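Side-chain contacts in flap endonuclease 1 (Methanocaldococcus jannaschii, PDB 1A76), which cleaves 5'-flap structures and acts as a 5'-3' exonuclease in DNA replication and repair, using magnesium ions as cofactor: residues Glu152-Ala157 / Leu177-Pro182; Gly28-Tyr33 / Ser171-Ala176; Thr223-Gly228 / Lys262-Glu267; Ala161-Val166 / Val270-Ser275; Val184-Thr189 / Met194-Glu199. All coordinates share one frame; numbering follows the deposited sequence.

Contact 1 of 5, residues Glu152-Ala157 / Leu177-Pro182; sequences EGEAQA and LLYGAP
A155, in the first turn of helix 153-162, and Y179, in the loop between strands 168-170 and 183-186, bring the two backbones nearest, their CA atoms 6.0 Å apart. E152 is the N-cap residue of that helix. Y179 carries the contact from its side: with CG anti to its carbonyl carbon (chi1 -68°), the ring reaches across the helix start. A155 lies over one face of the ring, CA offset toward the rim, and A155 CB comes to 3.5 Å from Y179 CE2. A small residue suits this position, because the ring can then lie close against the helix backbone. E154 meets the ring through its aliphatic part, E154 CG standing 3.6 Å from Y179 CE1, while its carboxylate plane is turned 86° from the ring. A bend at chi2 carries the carboxylate past the ring to the metal. Near the phenol, E152 OE2 lies 3.7 Å from Y179 OH, and water 1 lies between Y179 OH and E154 OE2, 3.3 Å from each. Two acceptors, E152 OE2 and E154 OE2, sit only 2.8 Å apart; both glutamates belong to the first magnesium site, and E154 OE1 binds the manganese ion here.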
# COMPACT_ATOMS: atom_id res chain seq x y z
N GLU A 152 -8.90 3.41 -2.49
CA GLU A 152 -7.84 2.47 -2.11
C GLU A 152 -6.65 2.54 -3.07
O GLU A 152 -6.80 2.35 -4.27
CB GLU A 152 -8.37 1.04 -2.08
CG GLU A 152 -9.36 0.78 -0.95
CD GLU A 152 -8.69 0.27 0.30
OE1 GLU A 152 -8.02 1.06 0.99
OE2 GLU A 152 -8.85 -0.94 0.61
N GLY A 153 -5.47 2.81 -2.52
CA GLY A 153 -4.28 2.90 -3.33
C GLY A 153 -3.91 1.57 -3.96
O GLY A 153 -3.41 1.53 -5.07
N GLU A 154 -4.15 0.48 -3.24
CA GLU A 154 -3.82 -0.84 -3.75
C GLU A 154 -4.67 -1.14 -4.98
O GLU A 154 -4.22 -1.84 -5.88
CB GLU A 154 -4.05 -1.92 -2.69
CG GLU A 154 -5.47 -2.02 -2.22
CD GLU A 154 -5.68 -1.38 -0.86
OE1 GLU A 154 -5.17 -0.26 -0.65
OE2 GLU A 154 -6.36 -2.01 -0.02
N ALA A 155 -5.88 -0.59 -5.01
CA ALA A 155 -6.77 -0.78 -6.16
C ALA A 155 -6.29 0.02 -7.34
O ALA A 155 -6.33 -0.45 -8.46
CB ALA A 155 -8.19 -0.37 -5.82
N GLN A 156 -5.84 1.25 -7.09
CA GLN A 156 -5.34 2.10 -8.15
C GLN A 156 -4.07 1.50 -8.75
O GLN A 156 -3.89 1.49 -9.97
CB GLN A 156 -5.04 3.51 -7.62
CG GLN A 156 -4.35 4.42 -8.64
CD GLN A 156 -5.24 4.78 -9.81
OE1 GLN A 156 -6.47 4.85 -9.68
NE2 GLN A 156 -4.63 5.03 -10.97
N ALA A 157 -3.20 0.99 -7.89
CA ALA A 157 -1.94 0.39 -8.35
C ALA A 157 -2.21 -0.85 -9.18
O ALA A 157 -1.54 -1.10 -10.19
CB ALA A 157 -1.06 0.04 -7.15
N LEU A 177 -3.68 -8.80 -5.61
CA LEU A 177 -4.08 -9.90 -6.47
C LEU A 177 -5.61 -9.93 -6.59
O LEU A 177 -6.16 -10.21 -7.65
CB LEU A 177 -3.58 -11.23 -5.88
CG LEU A 177 -2.06 -11.42 -5.82
CD1 LEU A 177 -1.72 -12.70 -5.07
CD2 LEU A 177 -1.48 -11.47 -7.25
N LEU A 178 -6.28 -9.61 -5.49
CA LEU A 178 -7.75 -9.59 -5.45
C LEU A 178 -8.36 -8.54 -6.37
O LEU A 178 -9.51 -8.67 -6.80
CB LEU A 178 -8.23 -9.38 -4.01
CG LEU A 178 -7.89 -10.53 -3.06
CD1 LEU A 178 -8.41 -10.23 -1.67
CD2 LEU A 178 -8.50 -11.82 -3.59
N TYR A 179 -7.58 -7.50 -6.68
CA TYR A 179 -8.06 -6.44 -7.58
C TYR A 179 -7.65 -6.74 -9.01
O TYR A 179 -7.80 -5.91 -9.90
CB TYR A 179 -7.50 -5.07 -7.18
CG TYR A 179 -8.05 -4.56 -5.87
CD1 TYR A 179 -7.41 -4.86 -4.68
CD2 TYR A 179 -9.19 -3.76 -5.83
CE1 TYR A 179 -7.89 -4.40 -3.47
CE2 TYR A 179 -9.68 -3.28 -4.61
CZ TYR A 179 -9.02 -3.61 -3.44
OH TYR A 179 -9.49 -3.20 -2.21
N GLY A 180 -7.14 -7.94 -9.24
CA GLY A 180 -6.75 -8.29 -10.59
C GLY A 180 -5.33 -7.91 -10.97
O GLY A 180 -4.98 -7.95 -12.15
N ALA A 181 -4.51 -7.50 -10.00
CA ALA A 181 -3.12 -7.15 -10.32
C ALA A 181 -2.46 -8.39 -10.92
O ALA A 181 -2.44 -9.45 -10.30
CB ALA A 181 -2.38 -6.74 -9.07
N PRO A 182 -1.89 -8.26 -12.13
CA PRO A 182 -1.26 -9.44 -12.74
C PRO A 182 -0.02 -9.90 -11.99
O PRO A 182 0.28 -11.08 -11.93
CB PRO A 182 -0.92 -8.97 -14.17
CG PRO A 182 -1.59 -7.65 -14.34
CD PRO A 182 -1.76 -7.06 -12.98
O HOH W 1 -8.54 -4.37 0.67

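Contact 2 of 5, residues Gly28-Tyr33 / Ser171-Ala176; sequences GMNALY and SQDYDA
N30, in the first turn of helix 28-38, faces S171 just beyond the end of strand 168-170, and their CA atoms, 6.2 Å apart, mark the closest backbone approach. The N30 side chain points at the 171-176 loop with its amide carbon anti to the backbone N (chi1 -170°), carrying the amide in among S171, Q172 and D173. Its oxygen takes the firm bond: Q172 N donates to N30 OD1 over 2.9 Å, nearly straight at 162°, although the donor stands well above the carbonyl plane. S171 OG lies over the same face of the amide from which Q172 N comes, 3.3 Å from N30 CG. S171 OG also accepts from D173 N at 3.1 Å, closing an ST turn that leads to D173. On the nitrogen side, N30 ND2 is 3.3 Å from D173 OD2, but the angle is poor and the amide and carboxylate planes are 69° apart. Water 2 links the two groups instead, donating to D173 OD1 at 2.8 Å and accepting a weak bond from N30 ND2. Asparagine suits the place by offering an acceptor for the loop backbone and an N-H for the water that bridges to D173. N30 N is also bonded to D27 OD1, so the residue stands between two predicted magnesium ligands, D27 and D173, beside the acidic metal site of the PIN-like nuclease fold where the N- and I-domain regions meet.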
# COMPACT_ATOMS: atom_id res chain seq x y z
N GLY A 28 1.83 3.00 -1.72
CA GLY A 28 2.34 4.00 -0.80
C GLY A 28 2.12 3.82 0.68
O GLY A 28 3.08 3.84 1.45
N MET A 29 0.88 3.65 1.10
CA MET A 29 0.60 3.50 2.52
C MET A 29 1.21 2.22 3.05
O MET A 29 1.69 2.18 4.17
CB MET A 29 -0.90 3.53 2.79
CG MET A 29 -1.51 4.88 2.44
SD MET A 29 -0.91 6.19 3.52
CE MET A 29 0.27 6.94 2.47
N ASN A 30 1.19 1.16 2.25
CA ASN A 30 1.77 -0.09 2.70
C ASN A 30 3.25 0.12 2.95
O ASN A 30 3.80 -0.37 3.93
CB ASN A 30 1.58 -1.20 1.67
CG ASN A 30 1.97 -2.55 2.24
OD1 ASN A 30 3.09 -3.01 2.05
ND2 ASN A 30 1.06 -3.18 2.97
N ALA A 31 3.88 0.85 2.03
CA ALA A 31 5.31 1.14 2.11
C ALA A 31 5.64 1.98 3.35
O ALA A 31 6.59 1.68 4.07
CB ALA A 31 5.76 1.87 0.84
N LEU A 32 4.86 3.02 3.57
CA LEU A 32 5.06 3.90 4.71
C LEU A 32 4.97 3.19 6.05
O LEU A 32 5.78 3.44 6.94
CB LEU A 32 4.04 5.04 4.67
CG LEU A 32 4.57 6.33 4.02
CD1 LEU A 32 5.79 6.06 3.14
CD2 LEU A 32 3.47 6.97 3.22
N TYR A 33 3.95 2.35 6.21
CA TYR A 33 3.76 1.60 7.44
C TYR A 33 4.97 0.67 7.60
O TYR A 33 5.50 0.52 8.70
CB TYR A 33 2.46 0.80 7.37
CG TYR A 33 1.21 1.62 7.59
CD1 TYR A 33 0.97 2.26 8.81
CD2 TYR A 33 0.24 1.72 6.59
CE1 TYR A 33 -0.22 2.98 9.02
CE2 TYR A 33 -0.94 2.43 6.79
CZ TYR A 33 -1.17 3.06 8.00
OH TYR A 33 -2.35 3.76 8.18
N SER A 171 4.35 -4.21 -2.85
CA SER A 171 3.67 -4.20 -1.57
C SER A 171 4.05 -5.44 -0.75
O SER A 171 4.57 -6.40 -1.29
CB SER A 171 2.15 -4.19 -1.79
OG SER A 171 1.46 -4.27 -0.55
N GLN A 172 3.79 -5.40 0.56
CA GLN A 172 4.09 -6.54 1.42
C GLN A 172 2.85 -7.43 1.54
O GLN A 172 2.93 -8.58 2.00
CB GLN A 172 4.51 -6.06 2.81
CG GLN A 172 5.87 -5.39 2.84
CD GLN A 172 6.95 -6.32 2.34
OE1 GLN A 172 7.29 -7.30 3.00
NE2 GLN A 172 7.48 -6.03 1.16
N ASP A 173 1.72 -6.89 1.11
CA ASP A 173 0.44 -7.59 1.15
C ASP A 173 0.15 -8.29 -0.18
O ASP A 173 0.66 -7.92 -1.23
CB ASP A 173 -0.69 -6.61 1.46
CG ASP A 173 -0.69 -6.14 2.90
OD1 ASP A 173 0.12 -6.66 3.70
OD2 ASP A 173 -1.50 -5.26 3.23
N TYR A 174 -0.70 -9.31 -0.11
CA TYR A 174 -1.08 -10.08 -1.30
C TYR A 174 -2.39 -9.56 -1.91
O TYR A 174 -2.74 -9.91 -3.03
CB TYR A 174 -1.23 -11.56 -0.93
CG TYR A 174 0.06 -12.25 -0.57
CD1 TYR A 174 0.92 -12.73 -1.56
CD2 TYR A 174 0.43 -12.44 0.76
CE1 TYR A 174 2.12 -13.37 -1.23
CE2 TYR A 174 1.63 -13.09 1.10
CZ TYR A 174 2.46 -13.54 0.10
OH TYR A 174 3.64 -14.18 0.43
N ASP A 175 -3.08 -8.70 -1.17
CA ASP A 175 -4.35 -8.13 -1.57
C ASP A 175 -4.48 -7.55 -2.99
O ASP A 175 -5.56 -7.55 -3.56
CB ASP A 175 -4.76 -7.06 -0.55
CG ASP A 175 -4.82 -7.61 0.86
OD1 ASP A 175 -3.75 -7.99 1.39
OD2 ASP A 175 -5.93 -7.65 1.44
N ALA A 176 -3.39 -7.04 -3.56
CA ALA A 176 -3.44 -6.49 -4.91
C ALA A 176 -3.93 -7.54 -5.92
O ALA A 176 -4.50 -7.21 -6.96
CB ALA A 176 -2.06 -6.00 -5.32
O HOH W 2 2.09 -5.34 5.26

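Contact 3 of 5, residues Thr223-Gly228 / Lys262-Glu267; sequences TDYNPG and KRIFKE
The Y225 ring has I264 over one face and F265 CZ at its edge, near its plane. Y225 CG, anti to its carbonyl carbon (chi1 -56°), swings the ring toward helix 258-266. I264 CD1 makes a CH-pi contact 3.9 Å from the ring centroid, 15° off the normal, while I264 CG2, the other branch, presses on the rim, 3.3 Å from Y225 CE2. The two rings form an offset edge-to-face pair, with the Y225 edge toward the F265 face, centroids 5.8 Å apart and planes at 80°. I264 CG2 also stands over the centre of an F265 face, so the branched isoleucine fills the angle between the rings. T223 adds its methyl, T223 CG2 lying 4.3 Å from F265 CZ. T223 OG1 accepts from Y225 N at 3.0 Å, an ST turn within a type I beta turn. The phenol of Y225 makes a weak hydrogen bond to E152. Replacing Y225 by an alanine is likely to open a gap beside I264 and F265 and to take the phenol partner from E152. D224, between T223 and Y225, binds manganese through OD2, so this turn, backed by helix 258-266, belongs to the two-metal nuclease site of the FEN1 subfamily.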
# COMPACT_ATOMS: atom_id res chain seq x y z
N THR A 223 -11.53 -10.15 4.97
CA THR A 223 -10.87 -9.02 4.30
C THR A 223 -10.95 -7.79 5.22
O THR A 223 -11.41 -7.88 6.36
CB THR A 223 -11.55 -8.67 2.93
OG1 THR A 223 -12.84 -8.10 3.15
CG2 THR A 223 -11.70 -9.92 2.06
N ASP A 224 -10.47 -6.65 4.74
CA ASP A 224 -10.53 -5.43 5.54
C ASP A 224 -12.00 -5.05 5.66
O ASP A 224 -12.40 -4.31 6.55
CB ASP A 224 -9.78 -4.28 4.84
CG ASP A 224 -8.27 -4.50 4.79
OD1 ASP A 224 -7.70 -5.05 5.76
OD2 ASP A 224 -7.66 -4.12 3.77
N TYR A 225 -12.81 -5.58 4.74
CA TYR A 225 -14.24 -5.31 4.70
C TYR A 225 -15.12 -6.24 5.53
O TYR A 225 -16.30 -5.98 5.72
CB TYR A 225 -14.69 -5.32 3.24
CG TYR A 225 -13.90 -4.34 2.41
CD1 TYR A 225 -14.06 -2.96 2.60
CD2 TYR A 225 -12.96 -4.78 1.49
CE1 TYR A 225 -13.30 -2.05 1.88
CE2 TYR A 225 -12.19 -3.87 0.76
CZ TYR A 225 -12.37 -2.50 0.97
OH TYR A 225 -11.62 -1.59 0.25
N ASN A 226 -14.54 -7.34 6.01
CA ASN A 226 -15.28 -8.26 6.86
C ASN A 226 -14.28 -8.95 7.78
O ASN A 226 -14.00 -10.14 7.67
CB ASN A 226 -16.09 -9.27 6.01
CG ASN A 226 -15.22 -10.36 5.38
OD1 ASN A 226 -15.26 -11.51 5.81
ND2 ASN A 226 -14.46 -10.00 4.36
N PRO A 227 -13.70 -8.17 8.72
CA PRO A 227 -12.71 -8.69 9.67
C PRO A 227 -13.20 -9.94 10.40
O PRO A 227 -14.35 -10.01 10.82
CB PRO A 227 -12.49 -7.52 10.63
CG PRO A 227 -12.87 -6.32 9.88
CD PRO A 227 -13.97 -6.74 8.94
N GLY A 228 -12.32 -10.92 10.55
CA GLY A 228 -12.73 -12.13 11.23
C GLY A 228 -13.29 -13.16 10.27
O GLY A 228 -13.50 -14.31 10.64
N LYS A 262 -17.63 -7.81 -2.89
CA LYS A 262 -17.18 -8.29 -4.19
C LYS A 262 -17.01 -7.10 -5.15
O LYS A 262 -16.01 -7.01 -5.86
CB LYS A 262 -18.20 -9.27 -4.78
CG LYS A 262 -18.15 -10.66 -4.17
CD LYS A 262 -18.98 -11.66 -4.97
CE LYS A 262 -20.46 -11.30 -4.98
NZ LYS A 262 -21.36 -12.42 -5.42
N ARG A 263 -17.99 -6.22 -5.16
CA ARG A 263 -17.95 -5.05 -6.03
C ARG A 263 -16.77 -4.14 -5.72
O ARG A 263 -16.27 -3.46 -6.61
CB ARG A 263 -19.27 -4.28 -5.95
CG ARG A 263 -20.14 -4.45 -7.18
CD ARG A 263 -21.52 -3.80 -7.03
NE ARG A 263 -22.43 -4.58 -6.19
CZ ARG A 263 -23.18 -5.59 -6.64
NH1 ARG A 263 -23.13 -5.95 -7.91
NH2 ARG A 263 -23.98 -6.23 -5.80
N ILE A 264 -16.33 -4.12 -4.47
CA ILE A 264 -15.18 -3.31 -4.08
C ILE A 264 -13.93 -3.78 -4.83
O ILE A 264 -13.13 -2.97 -5.29
CB ILE A 264 -14.90 -3.40 -2.55
CG1 ILE A 264 -15.58 -2.23 -1.81
CG2 ILE A 264 -13.38 -3.35 -2.28
CD1 ILE A 264 -16.25 -2.62 -0.52
N PHE A 265 -13.78 -5.10 -4.96
CA PHE A 265 -12.62 -5.67 -5.64
C PHE A 265 -12.75 -5.69 -7.16
O PHE A 265 -11.78 -5.49 -7.87
CB PHE A 265 -12.34 -7.10 -5.15
CG PHE A 265 -11.88 -7.16 -3.73
CD1 PHE A 265 -10.58 -6.76 -3.39
CD2 PHE A 265 -12.76 -7.52 -2.72
CE1 PHE A 265 -10.16 -6.73 -2.06
CE2 PHE A 265 -12.35 -7.49 -1.38
CZ PHE A 265 -11.04 -7.09 -1.05
N LYS A 266 -13.97 -5.94 -7.64
CA LYS A 266 -14.21 -6.01 -9.08
C LYS A 266 -14.46 -4.67 -9.74
O LYS A 266 -14.13 -4.49 -10.91
CB LYS A 266 -15.41 -6.94 -9.35
CG LYS A 266 -15.27 -8.38 -8.82
CD LYS A 266 -13.95 -9.03 -9.24
CE LYS A 266 -13.88 -9.34 -10.74
NZ LYS A 266 -15.06 -10.09 -11.28
N GLU A 267 -15.03 -3.72 -9.00
CA GLU A 267 -15.37 -2.39 -9.52
C GLU A 267 -14.84 -1.25 -8.68
O GLU A 267 -15.62 -0.42 -8.21
CB GLU A 267 -16.89 -2.23 -9.59
CG GLU A 267 -17.46 -2.34 -10.96
CD GLU A 267 -17.88 -3.74 -11.27
OE1 GLU A 267 -18.95 -4.16 -10.76
OE2 GLU A 267 -17.13 -4.43 -12.00

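Contact 4 of 5, residues Ala161-Val166 / Val270-Ser275; sequences AKKGDV and VTDNYS
K163 and Y274 approach from opposite directions, and D165 and D272 receive their polar ends. The lysine chain, bent at chi3 (-52°), passes the phenol with K163 CE 3.3 Å from Y274 OH and ends in a salt bridge, K163 NZ to D272 OD1 at 2.6 Å. D272 OD1 is met on its anti side, 26° out of the carboxylate plane, and also bonds to Y159 of helix 153-162. Y274 OH donates to D165 OD2; the modelled 2.4 Å is very short and the exact length doubtful. D165 OD2 sits at the edge of the Y274 ring, near its plane, while the carboxylate is turned 79° from it. A long salt bridge from K163 to D165 completes a network in which one cation serves two acids. G164, at positive phi, closes helix 153-162 in a Schellman motif and turns the chain so that K163 and D165 face the same loop. Lysine suits this surface position because its long chain can span to D272, and its charge would be expected to ease the like charges of the two aspartates.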
# COMPACT_ATOMS: atom_id res chain seq x y z
N ALA A 161 -1.30 -1.63 -13.20
CA ALA A 161 -0.54 -2.81 -13.59
C ALA A 161 -1.35 -3.59 -14.61
O ALA A 161 -0.81 -4.07 -15.61
CB ALA A 161 -0.24 -3.68 -12.37
N LYS A 162 -2.65 -3.72 -14.37
CA LYS A 162 -3.50 -4.45 -15.29
C LYS A 162 -3.44 -3.81 -16.68
O LYS A 162 -3.37 -4.51 -17.70
CB LYS A 162 -4.94 -4.46 -14.77
CG LYS A 162 -5.27 -5.72 -13.98
CD LYS A 162 -6.39 -5.50 -12.98
CE LYS A 162 -7.75 -5.57 -13.64
NZ LYS A 162 -8.60 -4.41 -13.22
N LYS A 163 -3.45 -2.48 -16.72
CA LYS A 163 -3.39 -1.74 -17.99
C LYS A 163 -2.05 -1.86 -18.70
O LYS A 163 -1.94 -1.52 -19.88
CB LYS A 163 -3.65 -0.26 -17.76
CG LYS A 163 -5.00 0.06 -17.16
CD LYS A 163 -5.43 1.46 -17.56
CE LYS A 163 -4.37 2.48 -17.25
NZ LYS A 163 -4.71 3.80 -17.84
N GLY A 164 -1.02 -2.32 -18.00
CA GLY A 164 0.28 -2.44 -18.62
C GLY A 164 1.16 -1.21 -18.49
O GLY A 164 2.23 -1.14 -19.10
N ASP A 165 0.71 -0.24 -17.71
CA ASP A 165 1.49 0.98 -17.51
C ASP A 165 2.70 0.66 -16.62
O ASP A 165 3.73 1.33 -16.70
CB ASP A 165 0.62 2.06 -16.88
CG ASP A 165 -0.27 2.75 -17.90
OD1 ASP A 165 -0.13 2.46 -19.12
OD2 ASP A 165 -1.10 3.57 -17.49
N VAL A 166 2.54 -0.35 -15.77
CA VAL A 166 3.62 -0.79 -14.89
C VAL A 166 3.60 -2.31 -14.90
O VAL A 166 2.56 -2.93 -15.17
CB VAL A 166 3.43 -0.30 -13.43
CG1 VAL A 166 3.58 1.21 -13.36
CG2 VAL A 166 2.07 -0.75 -12.89
N VAL A 270 -11.09 4.19 -9.83
CA VAL A 270 -9.71 4.39 -10.27
C VAL A 270 -9.59 5.66 -11.10
O VAL A 270 -10.59 6.36 -11.34
CB VAL A 270 -9.26 3.20 -11.12
CG1 VAL A 270 -10.11 3.01 -12.38
CG2 VAL A 270 -7.82 3.34 -11.62
N THR A 271 -8.38 5.96 -11.55
CA THR A 271 -8.12 7.16 -12.34
C THR A 271 -7.01 6.96 -13.36
O THR A 271 -6.10 6.14 -13.16
CB THR A 271 -7.72 8.35 -11.45
OG1 THR A 271 -7.55 9.52 -12.26
CG2 THR A 271 -6.42 8.07 -10.72
N ASP A 272 -7.10 7.71 -14.45
CA ASP A 272 -6.10 7.64 -15.51
C ASP A 272 -5.25 8.90 -15.46
O ASP A 272 -4.27 9.03 -16.20
CB ASP A 272 -6.78 7.53 -16.87
CG ASP A 272 -7.44 6.19 -17.07
OD1 ASP A 272 -6.73 5.17 -16.99
OD2 ASP A 272 -8.67 6.15 -17.31
N ASN A 273 -5.62 9.83 -14.59
CA ASN A 273 -4.90 11.09 -14.45
C ASN A 273 -3.61 10.99 -13.65
O ASN A 273 -3.59 11.27 -12.45
CB ASN A 273 -5.80 12.15 -13.83
CG ASN A 273 -5.28 13.56 -14.06
OD1 ASN A 273 -4.26 13.75 -14.73
ND2 ASN A 273 -5.97 14.54 -13.50
N TYR A 274 -2.53 10.59 -14.31
CA TYR A 274 -1.23 10.48 -13.66
C TYR A 274 -0.17 10.42 -14.74
O TYR A 274 -0.49 10.31 -15.93
CB TYR A 274 -1.17 9.22 -12.78
CG TYR A 274 -1.45 7.93 -13.52
CD1 TYR A 274 -0.52 7.40 -14.41
CD2 TYR A 274 -2.65 7.26 -13.34
CE1 TYR A 274 -0.78 6.23 -15.11
CE2 TYR A 274 -2.92 6.08 -14.03
CZ TYR A 274 -1.99 5.57 -14.91
OH TYR A 274 -2.25 4.40 -15.59
N SER A 275 1.09 10.50 -14.34
CA SER A 275 2.20 10.43 -15.28
C SER A 275 3.32 9.63 -14.65
O SER A 275 3.55 9.69 -13.45
CB SER A 275 2.71 11.84 -15.62
OG SER A 275 3.73 11.77 -16.60

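Contact 5 of 5, residues Val184-Thr189 / Met194-Glu199; sequences VVRNLT and MPELIE
The beta hairpin of strands 183-186 and 196-199 brings the axes of 184-186 and 196-199 to 4.7 Å, antiparallel at 159°. V184-I198 and R186-E196 are hydrogen-bonded pairs, flanking the non-hydrogen-bonded V185-L197. R186 and E196 share a face with V184 and I198; E196 CG, anti to the backbone N (chi1 161°) on an extended chain, lays the carboxylate alongside the arginine. R186 NE donates to E196 OE2 at 3.0 Å in a salt bridge, from above the carboxylate plane. I198 CD1 packs 3.8 Å from R186 CG. E196 also pairs with K11 and Y174, and R186 NH1 bonds to Q172 O. A methionine in place of R186 is likely to leave E196 without this cationic mate and Q172 O without this donor. On the other face V185 CG2 meets L197 CD1 at 3.6 Å, two apolar branches, V185 buried and L197 more open. N187 ND2 donates to M194 O at 2.9 Å across the mouth of the connection, in an antiparallel hairpin at one side of the mixed sheet.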
# COMPACT_ATOMS: atom_id res chain seq x y z
N VAL A 184 2.57 -9.05 -8.34
CA VAL A 184 2.86 -8.36 -7.09
C VAL A 184 4.29 -8.75 -6.75
O VAL A 184 4.70 -9.89 -6.97
CB VAL A 184 1.92 -8.83 -5.94
CG1 VAL A 184 2.48 -8.36 -4.59
CG2 VAL A 184 0.51 -8.27 -6.15
N VAL A 185 5.07 -7.79 -6.24
CA VAL A 185 6.43 -8.10 -5.83
C VAL A 185 6.60 -7.62 -4.40
O VAL A 185 6.39 -6.44 -4.11
CB VAL A 185 7.48 -7.40 -6.71
CG1 VAL A 185 8.88 -7.80 -6.23
CG2 VAL A 185 7.28 -7.78 -8.17
N ARG A 186 6.94 -8.55 -3.51
CA ARG A 186 7.12 -8.26 -2.10
C ARG A 186 8.60 -8.22 -1.74
O ARG A 186 9.46 -8.63 -2.53
CB ARG A 186 6.43 -9.32 -1.26
CG ARG A 186 4.97 -9.57 -1.65
CD ARG A 186 4.24 -10.22 -0.49
NE ARG A 186 5.10 -11.26 0.06
CZ ARG A 186 5.52 -11.33 1.32
NH1 ARG A 186 5.17 -10.42 2.21
NH2 ARG A 186 6.33 -12.31 1.66
N ASN A 187 8.88 -7.69 -0.55
CA ASN A 187 10.24 -7.55 -0.01
C ASN A 187 11.20 -6.63 -0.73
O ASN A 187 12.39 -6.95 -0.87
CB ASN A 187 10.89 -8.92 0.16
CG ASN A 187 10.07 -9.82 1.04
OD1 ASN A 187 9.44 -9.35 1.98
ND2 ASN A 187 10.07 -11.10 0.73
N LEU A 188 10.70 -5.49 -1.18
CA LEU A 188 11.55 -4.49 -1.81
C LEU A 188 11.62 -3.34 -0.80
O LEU A 188 12.67 -2.74 -0.61
CB LEU A 188 10.97 -3.99 -3.15
CG LEU A 188 11.12 -4.90 -4.37
CD1 LEU A 188 10.56 -4.21 -5.62
CD2 LEU A 188 12.60 -5.25 -4.60
N THR A 189 10.49 -3.06 -0.13
CA THR A 189 10.43 -1.99 0.87
C THR A 189 11.09 -2.40 2.19
O THR A 189 11.38 -1.57 3.06
CB THR A 189 8.98 -1.54 1.14
OG1 THR A 189 8.16 -2.67 1.47
CG2 THR A 189 8.41 -0.84 -0.08
N MET A 194 14.37 -12.22 0.46
CA MET A 194 14.54 -11.93 -0.95
C MET A 194 13.27 -11.42 -1.63
O MET A 194 12.16 -11.71 -1.19
CB MET A 194 14.99 -13.20 -1.68
CG MET A 194 16.41 -13.57 -1.40
SD MET A 194 17.50 -12.61 -2.43
CE MET A 194 17.36 -13.47 -3.96
N PRO A 195 13.43 -10.63 -2.70
CA PRO A 195 12.23 -10.13 -3.38
C PRO A 195 11.41 -11.35 -3.76
O PRO A 195 11.98 -12.40 -4.07
CB PRO A 195 12.79 -9.42 -4.61
CG PRO A 195 14.18 -9.08 -4.25
CD PRO A 195 14.67 -10.15 -3.32
N GLU A 196 10.09 -11.22 -3.71
CA GLU A 196 9.20 -12.31 -4.04
C GLU A 196 8.14 -11.89 -5.06
O GLU A 196 7.41 -10.91 -4.85
CB GLU A 196 8.52 -12.84 -2.78
CG GLU A 196 7.25 -13.65 -3.03
CD GLU A 196 6.65 -14.21 -1.75
OE1 GLU A 196 7.34 -15.00 -1.08
OE2 GLU A 196 5.51 -13.85 -1.40
N LEU A 197 8.06 -12.63 -6.15
CA LEU A 197 7.09 -12.33 -7.18
C LEU A 197 5.92 -13.31 -7.15
O LEU A 197 6.10 -14.52 -7.03
CB LEU A 197 7.76 -12.38 -8.56
CG LEU A 197 6.83 -12.26 -9.77
CD1 LEU A 197 6.35 -10.83 -9.90
CD2 LEU A 197 7.55 -12.71 -11.03
N ILE A 198 4.72 -12.75 -7.25
CA ILE A 198 3.49 -13.54 -7.29
C ILE A 198 2.80 -13.16 -8.60
O ILE A 198 2.48 -11.99 -8.83
CB ILE A 198 2.52 -13.22 -6.12
CG1 ILE A 198 3.18 -13.50 -4.77
CG2 ILE A 198 1.25 -14.09 -6.24
CD1 ILE A 198 3.62 -12.27 -4.01
N GLU A 199 2.61 -14.15 -9.47
CA GLU A 199 1.93 -13.92 -10.75
C GLU A 199 0.52 -14.47 -10.62
O GLU A 199 0.35 -15.67 -10.44
CB GLU A 199 2.65 -14.63 -11.91
CG GLU A 199 2.38 -13.99 -13.27
CD GLU A 199 2.63 -14.92 -14.44
OE1 GLU A 199 3.50 -15.81 -14.33
OE2 GLU A 199 1.96 -14.76 -15.49

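In the fold
Contacts 1 and 3 are buried and centred on a tyrosine ring, contact 1 against glutamates and an alanine, contact 3 against apolar side chains; they meet where Y179 packs on F265 and Y225 reaches E152, and each carries a manganese ligand. Contact 2, partly buried and nearest the centre of the chain, relies on a polar amide. It joins contact 5 through Q172 with R186 and Y174 with E196, tying the acidic loop to the hairpin, where backbone bonding dominates. Contact 4, at the surface and built from charges, lies away from the annotated sites. It shares helix 153-162 with contact 1: the helix start holds the metal ligand, and Q156 and the C-terminal end meet the 270-275 loop.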